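Side-chain contacts in regulator of nonsense transcripts 2 (Homo sapiens, PDB 4CEM), which takes part in nonsense-mediated mRNA decay, the pathway that degrades transcripts with premature stop codons, and contains three MIF4G domains: residues Q68-L73 with A106-S111; R29-N34 with F113-A118. All coordinates share one frame; numbering follows the deposited sequence.

Contact 1: residues Q68-L73 with A106-S111; sequences QQRDSL and AVHLCS
The start of helix 70-79 faces the middle of helix 103-116 with R70 opposite L109, their CA atoms 7.8 Å apart, and R70, L73, H108 and L109 meet across the gap. R70 and H108 cross at a slant. The arginine's CG stands anti to the backbone N (chi1 178°) and the chain runs straight on before bending at chi3, which lays the aliphatic part by the imidazole and carries the guanidinium to the base of the same side chain. R70 CG is 3.9 Å from H108 CD2, while R70 NH1 comes to 3.6 Å from H108 CB; guanidinium and ring planes are turned 32° from each other. This is van der Waals contact, and the polar ends look to other partners: R70 NH2 forms a salt bridge with E67, and H108 NE2 is hydrogen-bonded to S74 OG, one helical turn beyond R70. Deeper in, L73 and L109 cross at about a right angle, L73 CD1 lying 3.7 Å from L109 CD1 and L73 CB touching both methyls of L109. F58 of helix 52-61 also packs on L73. The contact thus joins two helices of the all-helical MIF4G domain through a buried leucine pair edged by a partly exposed Arg-His layer. E67 probably offsets the arginine's charge beside the imidazole, and the bond to S74 OG probably limits how the ring can turn.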
ATOM      1  N   GLN A  68      12.860 -12.844  -7.223  1.00 45.33           N
ATOM      2  CA  GLN A  68      13.667 -13.954  -7.730  1.00 48.26           C
ATOM      3  C   GLN A  68      14.859 -14.287  -6.813  1.00 47.91           C
ATOM      4  O   GLN A  68      15.673 -15.156  -7.142  1.00 49.40           O
ATOM      5  CB  GLN A  68      14.105 -13.731  -9.197  1.00 51.50           C
ATOM      6  CG  GLN A  68      14.329 -12.287  -9.640  1.00 54.44           C
ATOM      7  CD  GLN A  68      13.032 -11.534  -9.931  1.00 57.48           C
ATOM      8  OE1 GLN A  68      12.817 -10.421  -9.435  1.00 59.21           O
ATOM      9  NE2 GLN A  68      12.158 -12.141 -10.737  1.00 59.07           N
ATOM     10  N   GLN A  69      14.956 -13.614  -5.664  1.00 44.84           N
ATOM     11  CA  GLN A  69      15.921 -13.993  -4.630  1.00 43.18           C
ATOM     12  C   GLN A  69      15.285 -14.676  -3.420  1.00 40.88           C
ATOM     13  O   GLN A  69      15.989 -15.022  -2.464  1.00 38.74           O
ATOM     14  CB  GLN A  69      16.687 -12.776  -4.140  1.00 44.05           C
ATOM     15  CG  GLN A  69      17.361 -11.976  -5.226  1.00 46.05           C
ATOM     16  CD  GLN A  69      18.189 -10.852  -4.646  1.00 47.52           C
ATOM     17  OE1 GLN A  69      17.883  -9.676  -4.852  1.00 49.54           O
ATOM     18  NE2 GLN A  69      19.231 -11.208  -3.888  1.00 44.75           N
ATOM     19  N   ARG A  70      13.967 -14.870  -3.454  1.00 39.89           N
ATOM     20  CA  ARG A  70      13.252 -15.460  -2.321  1.00 38.87           C
ATOM     21  C   ARG A  70      13.992 -16.656  -1.748  1.00 38.15           C
ATOM     22  O   ARG A  70      14.220 -16.727  -0.541  1.00 37.89           O
ATOM     23  CB  ARG A  70      11.834 -15.883  -2.707  1.00 38.68           C
ATOM     24  CG  ARG A  70      11.060 -16.540  -1.564  1.00 39.40           C
ATOM     25  CD  ARG A  70       9.671 -16.948  -1.997  1.00 40.17           C
ATOM     26  NE  ARG A  70       8.853 -15.762  -2.239  1.00 41.43           N
ATOM     27  CZ  ARG A  70       7.827 -15.361  -1.487  1.00 40.20           C
ATOM     28  NH1 ARG A  70       7.424 -16.054  -0.419  1.00 37.94           N
ATOM     29  NH2 ARG A  70       7.190 -14.247  -1.826  1.00 41.11           N
ATOM     30  N   ASP A  71      14.354 -17.593  -2.618  1.00 38.09           N
ATOM     31  CA  ASP A  71      15.045 -18.809  -2.192  1.00 39.71           C
ATOM     32  C   ASP A  71      16.516 -18.568  -1.843  1.00 37.33           C
ATOM     33  O   ASP A  71      17.028 -19.139  -0.887  1.00 34.89           O
ATOM     34  CB  ASP A  71      14.951 -19.886  -3.279  1.00 43.19           C
ATOM     35  CG  ASP A  71      13.520 -20.254  -3.616  1.00 46.05           C
ATOM     36  OD1 ASP A  71      12.716 -20.482  -2.684  1.00 45.74           O
ATOM     37  OD2 ASP A  71      13.204 -20.311  -4.824  1.00 50.51           O
ATOM     38  N   SER A  72      17.199 -17.736  -2.624  1.00 36.14           N
ATOM     39  CA  SER A  72      18.613 -17.484  -2.386  1.00 35.54           C
ATOM     40  C   SER A  72      18.848 -16.733  -1.070  1.00 34.27           C
ATOM     41  O   SER A  72      19.709 -17.124  -0.270  1.00 32.20           O
ATOM     42  CB  SER A  72      19.235 -16.739  -3.563  1.00 36.48           C
ATOM     43  OG  SER A  72      18.436 -15.646  -3.954  1.00 37.70           O
ATOM     44  N   LEU A  73      18.071 -15.682  -0.830  1.00 33.09           N
ATOM     45  CA  LEU A  73      18.184 -14.944   0.428  1.00 34.25           C
ATOM     46  C   LEU A  73      17.740 -15.793   1.619  1.00 35.12           C
ATOM     47  O   LEU A  73      18.315 -15.706   2.712  1.00 35.72           O
ATOM     48  CB  LEU A  73      17.388 -13.647   0.375  1.00 34.66           C
ATOM     49  CG  LEU A  73      17.908 -12.652  -0.657  1.00 34.15           C
ATOM     50  CD1 LEU A  73      17.018 -11.426  -0.729  1.00 33.26           C
ATOM     51  CD2 LEU A  73      19.336 -12.270  -0.317  1.00 35.38           C
ATOM     52  N   ALA A 106       9.824  -9.518   0.557  1.00 36.40           N
ATOM     53  CA  ALA A 106      10.306  -8.794   1.735  1.00 35.49           C
ATOM     54  C   ALA A 106       9.572  -9.257   2.996  1.00 35.92           C
ATOM     55  O   ALA A 106      10.194  -9.485   4.045  1.00 36.78           O
ATOM     56  CB  ALA A 106      10.142  -7.297   1.546  1.00 33.76           C
ATOM     57  N   VAL A 107       8.253  -9.415   2.883  1.00 34.10           N
ATOM     58  CA  VAL A 107       7.432  -9.830   4.016  1.00 33.98           C
ATOM     59  C   VAL A 107       7.818 -11.247   4.427  1.00 34.41           C
ATOM     60  O   VAL A 107       7.878 -11.563   5.621  1.00 34.55           O
ATOM     61  CB  VAL A 107       5.913  -9.750   3.686  1.00 33.96           C
ATOM     62  CG1 VAL A 107       5.072 -10.361   4.797  1.00 32.53           C
ATOM     63  CG2 VAL A 107       5.492  -8.306   3.450  1.00 32.22           C
ATOM     64  N   HIS A 108       8.091 -12.095   3.438  1.00 33.49           N
ATOM     65  CA  HIS A 108       8.564 -13.453   3.717  1.00 33.73           C
ATOM     66  C   HIS A 108       9.840 -13.425   4.505  1.00 34.35           C
ATOM     67  O   HIS A 108       9.979 -14.169   5.472  1.00 35.82           O
ATOM     68  CB  HIS A 108       8.734 -14.257   2.417  1.00 33.58           C
ATOM     69  CG  HIS A 108       9.570 -15.515   2.568  1.00 32.97           C
ATOM     70  ND1 HIS A 108       9.074 -16.664   3.067  1.00 32.85           N
ATOM     71  CD2 HIS A 108      10.899 -15.771   2.243  1.00 32.89           C
ATOM     72  CE1 HIS A 108      10.034 -17.601   3.077  1.00 32.74           C
ATOM     73  NE2 HIS A 108      11.153 -17.054   2.569  1.00 33.28           N
ATOM     74  N   LEU A 109      10.786 -12.574   4.101  1.00 35.27           N
ATOM     75  CA  LEU A 109      12.070 -12.472   4.801  1.00 34.67           C
ATOM     76  C   LEU A 109      11.864 -11.877   6.176  1.00 33.94           C
ATOM     77  O   LEU A 109      12.493 -12.318   7.128  1.00 32.23           O
ATOM     78  CB  LEU A 109      13.098 -11.647   4.022  1.00 34.53           C
ATOM     79  CG  LEU A 109      13.665 -12.320   2.763  1.00 35.14           C
ATOM     80  CD1 LEU A 109      14.554 -11.368   1.966  1.00 32.84           C
ATOM     81  CD2 LEU A 109      14.405 -13.610   3.101  1.00 35.49           C
ATOM     82  N   CYS A 110      10.975 -10.890   6.282  1.00 34.03           N
ATOM     83  CA  CYS A 110      10.653 -10.314   7.586  1.00 34.85           C
ATOM     84  C   CYS A 110      10.071 -11.363   8.553  1.00 35.14           C
ATOM     85  O   CYS A 110      10.302 -11.292   9.764  1.00 34.99           O
ATOM     86  CB  CYS A 110       9.699  -9.126   7.444  1.00 35.40           C
ATOM     87  SG  CYS A 110      10.433  -7.623   6.749  1.00 36.59           S
ATOM     88  N   SER A 111       9.350 -12.349   8.015  1.00 34.97           N
ATOM     89  CA  SER A 111       8.764 -13.415   8.833  1.00 34.24           C
ATOM     90  C   SER A 111       9.806 -14.408   9.317  1.00 34.52           C
ATOM     91  O   SER A 111       9.696 -14.930  10.426  1.00 35.50           O
ATOM     92  CB  SER A 111       7.661 -14.155   8.070  1.00 34.88           C
ATOM     93  OG  SER A 111       6.624 -13.267   7.691  1.00 35.42           O
TER

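Contact 2: residues R29-N34 with F113-A118; sequences RSKNQN and FHQRYA
N32 meets H114 and Q115 through two different oxygens, so one residue near the end of helix 6-33 accepts two bonds from the end of helix 103-116. Its backbone O takes a hydrogen bond from H114 NE2 at 3.0 Å. The acceptor lies close to the imidazole plane, but NE2 sits above the carbonyl plane and the N-H...O angle is only 142°, a bent bond. The second is straighter: Q115 NE2 reaches N32 OD1 at 2.8 Å with an angle of 164°, again from above the acceptor's plane, the two amides being turned well out of parallel. H114 CD2 packs 3.7 Å from N32 CB, with amide and ring nearly perpendicular. On the outer side K31 crosses Q115, its CD 3.4 Å from Q115 OE1 and its NZ making a weak hydrogen bond to that same oxygen.

Torsions set this up. H114 holds CG anti to its backbone N (chi1 173°), sending the ring across to helix 6-33, and Q115 stretches out beyond CG to bring its amide to N32. Further out, N32 ND2 is hydrogen-bonded to V159 O and S111 OG, which should hold the amide's rotation with OD1 toward Q115. H114 O accepts from R39 NH2.

The buried N32 therefore has both ends of its amide engaged, and its backbone bond requires a proton on H114 NE2. Across this contact helix 6-33 is joined to helix 103-116 mainly by the hydrogen bonds from H114 and Q115 to N32, with K31 adding a weak bond at the exposed rim.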
ATOM      1  N   ARG A  29       0.163 -15.127   9.290  1.00 36.13           N
ATOM      2  CA  ARG A  29      -0.272 -14.562  10.575  1.00 37.58           C
ATOM      3  C   ARG A  29      -0.217 -15.616  11.674  1.00 38.21           C
ATOM      4  O   ARG A  29       0.202 -15.334  12.791  1.00 37.81           O
ATOM      5  CB  ARG A  29      -1.681 -13.935  10.466  1.00 37.67           C
ATOM      6  CG  ARG A  29      -2.425 -13.721  11.784  1.00 38.31           C
ATOM      7  CD  ARG A  29      -3.646 -12.816  11.625  1.00 38.38           C
ATOM      8  NE  ARG A  29      -3.247 -11.417  11.731  1.00 40.81           N
ATOM      9  CZ  ARG A  29      -3.528 -10.602  12.743  1.00 41.27           C
ATOM     10  NH1 ARG A  29      -4.267 -10.994  13.771  1.00 42.73           N
ATOM     11  NH2 ARG A  29      -3.078  -9.361  12.715  1.00 42.39           N
ATOM     12  N   SER A  30      -0.632 -16.837  11.354  1.00 39.39           N
ATOM     13  CA  SER A  30      -0.636 -17.911  12.340  1.00 40.95           C
ATOM     14  C   SER A  30       0.779 -18.189  12.854  1.00 42.13           C
ATOM     15  O   SER A  30       1.014 -18.194  14.064  1.00 41.25           O
ATOM     16  CB  SER A  30      -1.244 -19.175  11.741  1.00 41.82           C
ATOM     17  OG  SER A  30      -1.417 -20.167  12.731  1.00 43.97           O
ATOM     18  N   LYS A  31       1.714 -18.403  11.929  1.00 42.86           N
ATOM     19  CA  LYS A  31       3.121 -18.654  12.277  1.00 43.88           C
ATOM     20  C   LYS A  31       3.761 -17.515  13.049  1.00 41.45           C
ATOM     21  O   LYS A  31       4.492 -17.746  14.014  1.00 41.46           O
ATOM     22  CB  LYS A  31       3.976 -18.930  11.028  1.00 46.66           C
ATOM     23  CG  LYS A  31       4.329 -20.398  10.850  1.00 51.02           C
ATOM     24  CD  LYS A  31       5.558 -20.590   9.967  1.00 55.78           C
ATOM     25  CE  LYS A  31       6.389 -21.791  10.420  1.00 56.90           C
ATOM     26  NZ  LYS A  31       7.638 -21.933   9.615  1.00 59.45           N
ATOM     27  N   ASN A  32       3.508 -16.287  12.608  1.00 38.06           N
ATOM     28  CA  ASN A  32       4.148 -15.131  13.215  1.00 35.75           C
ATOM     29  C   ASN A  32       3.653 -14.863  14.631  1.00 37.14           C
ATOM     30  O   ASN A  32       4.452 -14.640  15.535  1.00 40.36           O
ATOM     31  CB  ASN A  32       3.966 -13.905  12.334  1.00 33.83           C
ATOM     32  CG  ASN A  32       4.838 -13.948  11.106  1.00 32.45           C
ATOM     33  OD1 ASN A  32       5.908 -14.551  11.119  1.00 32.54           O
ATOM     34  ND2 ASN A  32       4.394 -13.306  10.038  1.00 31.13           N
ATOM     35  N   GLN A  33       2.344 -14.907  14.832  1.00 36.13           N
ATOM     36  CA  GLN A  33       1.785 -14.720  16.164  1.00 35.84           C
ATOM     37  C   GLN A  33       2.240 -15.818  17.117  1.00 36.31           C
ATOM     38  O   GLN A  33       2.433 -15.565  18.307  1.00 36.11           O
ATOM     39  CB  GLN A  33       0.261 -14.689  16.107  1.00 36.03           C
ATOM     40  CG  GLN A  33      -0.290 -13.489  15.367  1.00 35.36           C
ATOM     41  CD  GLN A  33      -1.791 -13.362  15.496  1.00 35.69           C
ATOM     42  OE1 GLN A  33      -2.508 -14.357  15.602  1.00 36.77           O
ATOM     43  NE2 GLN A  33      -2.277 -12.130  15.490  1.00 35.12           N
ATOM     44  N   ASN A  34       2.428 -17.029  16.594  1.00 37.09           N
ATOM     45  CA  ASN A  34       2.848 -18.173  17.415  1.00 37.85           C
ATOM     46  C   ASN A  34       4.368 -18.290  17.608  1.00 39.29           C
ATOM     47  O   ASN A  34       4.830 -19.160  18.329  1.00 40.35           O
ATOM     48  CB  ASN A  34       2.307 -19.469  16.812  1.00 37.78           C
ATOM     49  CG  ASN A  34       2.013 -20.523  17.859  1.00 38.71           C
ATOM     50  OD1 ASN A  34       1.264 -20.279  18.802  1.00 42.34           O
ATOM     51  ND2 ASN A  34       2.582 -21.705  17.689  1.00 37.18           N
ATOM     52  N   PHE A 113      12.957 -13.616   9.924  1.00 36.05           N
ATOM     53  CA  PHE A 113      13.627 -12.840  10.979  1.00 36.11           C
ATOM     54  C   PHE A 113      12.806 -12.875  12.254  1.00 34.96           C
ATOM     55  O   PHE A 113      13.290 -13.266  13.311  1.00 33.38           O
ATOM     56  CB  PHE A 113      13.821 -11.377  10.556  1.00 36.70           C
ATOM     57  CG  PHE A 113      15.144 -11.097   9.897  1.00 37.78           C
ATOM     58  CD1 PHE A 113      16.298 -10.955  10.663  1.00 38.50           C
ATOM     59  CD2 PHE A 113      15.240 -10.963   8.520  1.00 38.10           C
ATOM     60  CE1 PHE A 113      17.518 -10.688  10.068  1.00 38.30           C
ATOM     61  CE2 PHE A 113      16.459 -10.698   7.917  1.00 38.85           C
ATOM     62  CZ  PHE A 113      17.600 -10.560   8.692  1.00 39.31           C
ATOM     63  N   HIS A 114      11.549 -12.466  12.132  1.00 36.18           N
ATOM     64  CA  HIS A 114      10.642 -12.408  13.269  1.00 36.25           C
ATOM     65  C   HIS A 114      10.534 -13.722  13.973  1.00 36.40           C
ATOM     66  O   HIS A 114      10.543 -13.759  15.190  1.00 36.83           O
ATOM     67  CB  HIS A 114       9.264 -11.961  12.817  1.00 36.49           C
ATOM     68  CG  HIS A 114       8.220 -12.023  13.905  1.00 37.08           C
ATOM     69  ND1 HIS A 114       8.286 -11.264  15.010  1.00 36.51           N
ATOM     70  CD2 HIS A 114       7.060 -12.791  14.018  1.00 36.30           C
ATOM     71  CE1 HIS A 114       7.226 -11.532  15.795  1.00 38.13           C
ATOM     72  NE2 HIS A 114       6.477 -12.469  15.182  1.00 37.72           N
ATOM     73  N   GLN A 115      10.450 -14.814  13.214  1.00 37.48           N
ATOM     74  CA  GLN A 115      10.273 -16.146  13.799  1.00 38.00           C
ATOM     75  C   GLN A 115      11.545 -16.668  14.471  1.00 37.86           C
ATOM     76  O   GLN A 115      11.475 -17.558  15.323  1.00 39.36           O
ATOM     77  CB  GLN A 115       9.767 -17.153  12.755  1.00 38.00           C
ATOM     78  CG  GLN A 115       8.308 -16.956  12.360  1.00 39.65           C
ATOM     79  CD  GLN A 115       7.944 -17.628  11.039  1.00 40.71           C
ATOM     80  OE1 GLN A 115       8.343 -18.759  10.777  1.00 42.35           O
ATOM     81  NE2 GLN A 115       7.175 -16.935  10.212  1.00 40.83           N
ATOM     82  N   ARG A 116      12.698 -16.127  14.095  1.00 37.31           N
ATOM     83  CA  ARG A 116      13.956 -16.547  14.699  1.00 38.32           C
ATOM     84  C   ARG A 116      14.431 -15.623  15.827  1.00 37.21           C
ATOM     85  O   ARG A 116      14.972 -16.113  16.812  1.00 34.50           O
ATOM     86  CB  ARG A 116      15.042 -16.666  13.636  1.00 39.46           C
ATOM     87  CG  ARG A 116      16.291 -17.374  14.133  1.00 40.46           C
ATOM     88  CD  ARG A 116      17.152 -17.848  12.978  1.00 42.13           C
ATOM     89  NE  ARG A 116      16.680 -19.109  12.411  1.00 42.42           N
ATOM     90  CZ  ARG A 116      17.289 -19.759  11.418  1.00 44.61           C
ATOM     91  NH1 ARG A 116      18.399 -19.273  10.863  1.00 45.69           N
ATOM     92  NH2 ARG A 116      16.789 -20.904  10.973  1.00 45.75           N
ATOM     93  N   TYR A 117      14.207 -14.313  15.680  1.00 36.99           N
ATOM     94  CA  TYR A 117      14.772 -13.291  16.572  1.00 38.91           C
ATOM     95  C   TYR A 117      13.738 -12.375  17.242  1.00 38.36           C
ATOM     96  O   TYR A 117      13.066 -11.587  16.574  1.00 38.13           O
ATOM     97  CB  TYR A 117      15.736 -12.405  15.784  1.00 40.84           C
ATOM     98  CG  TYR A 117      16.804 -13.166  15.035  1.00 42.92           C
ATOM     99  CD1 TYR A 117      17.947 -13.623  15.686  1.00 43.69           C
ATOM    100  CD2 TYR A 117      16.689 -13.407  13.674  1.00 42.60           C
ATOM    101  CE1 TYR A 117      18.936 -14.309  15.002  1.00 43.49           C
ATOM    102  CE2 TYR A 117      17.677 -14.093  12.986  1.00 42.93           C
ATOM    103  CZ  TYR A 117      18.793 -14.539  13.657  1.00 42.26           C
ATOM    104  OH  TYR A 117      19.767 -15.220  12.984  1.00 43.14           O
ATOM    105  N   ALA A 118      13.662 -12.448  18.570  1.00 38.64           N
ATOM    106  CA  ALA A 118      12.778 -11.590  19.367  1.00 38.07           C
ATOM    107  C   ALA A 118      13.006 -10.092  19.170  1.00 38.83           C
ATOM    108  O   ALA A 118      12.065  -9.314  19.270  1.00 43.12           O
ATOM    109  CB  ALA A 118      12.893 -11.946  20.842  1.00 36.08           C
TER

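Both contacts draw on helix 103-116: contact 1 uses its middle and contact 2 its C-terminal end, with centres about 14 Å apart. They touch directly, since S111 OG of contact 1 and N32 ND2 of contact 2 are 3.2 Å apart, a probable hydrogen bond. S111 OG also bonds to V107 O one turn back, which ties the asparagine amide to the backbone of that helix. In sequence, contact 1 is nested within the loop that contact 2 closes. The two differ in character: contact 1 is van der Waals packing, a leucine pair with an Arg-His pair, while contact 2 is made mainly by hydrogen bonds to N32. Together they leave helix 103-116 bridging helix 70-79 and the long helix 6-33.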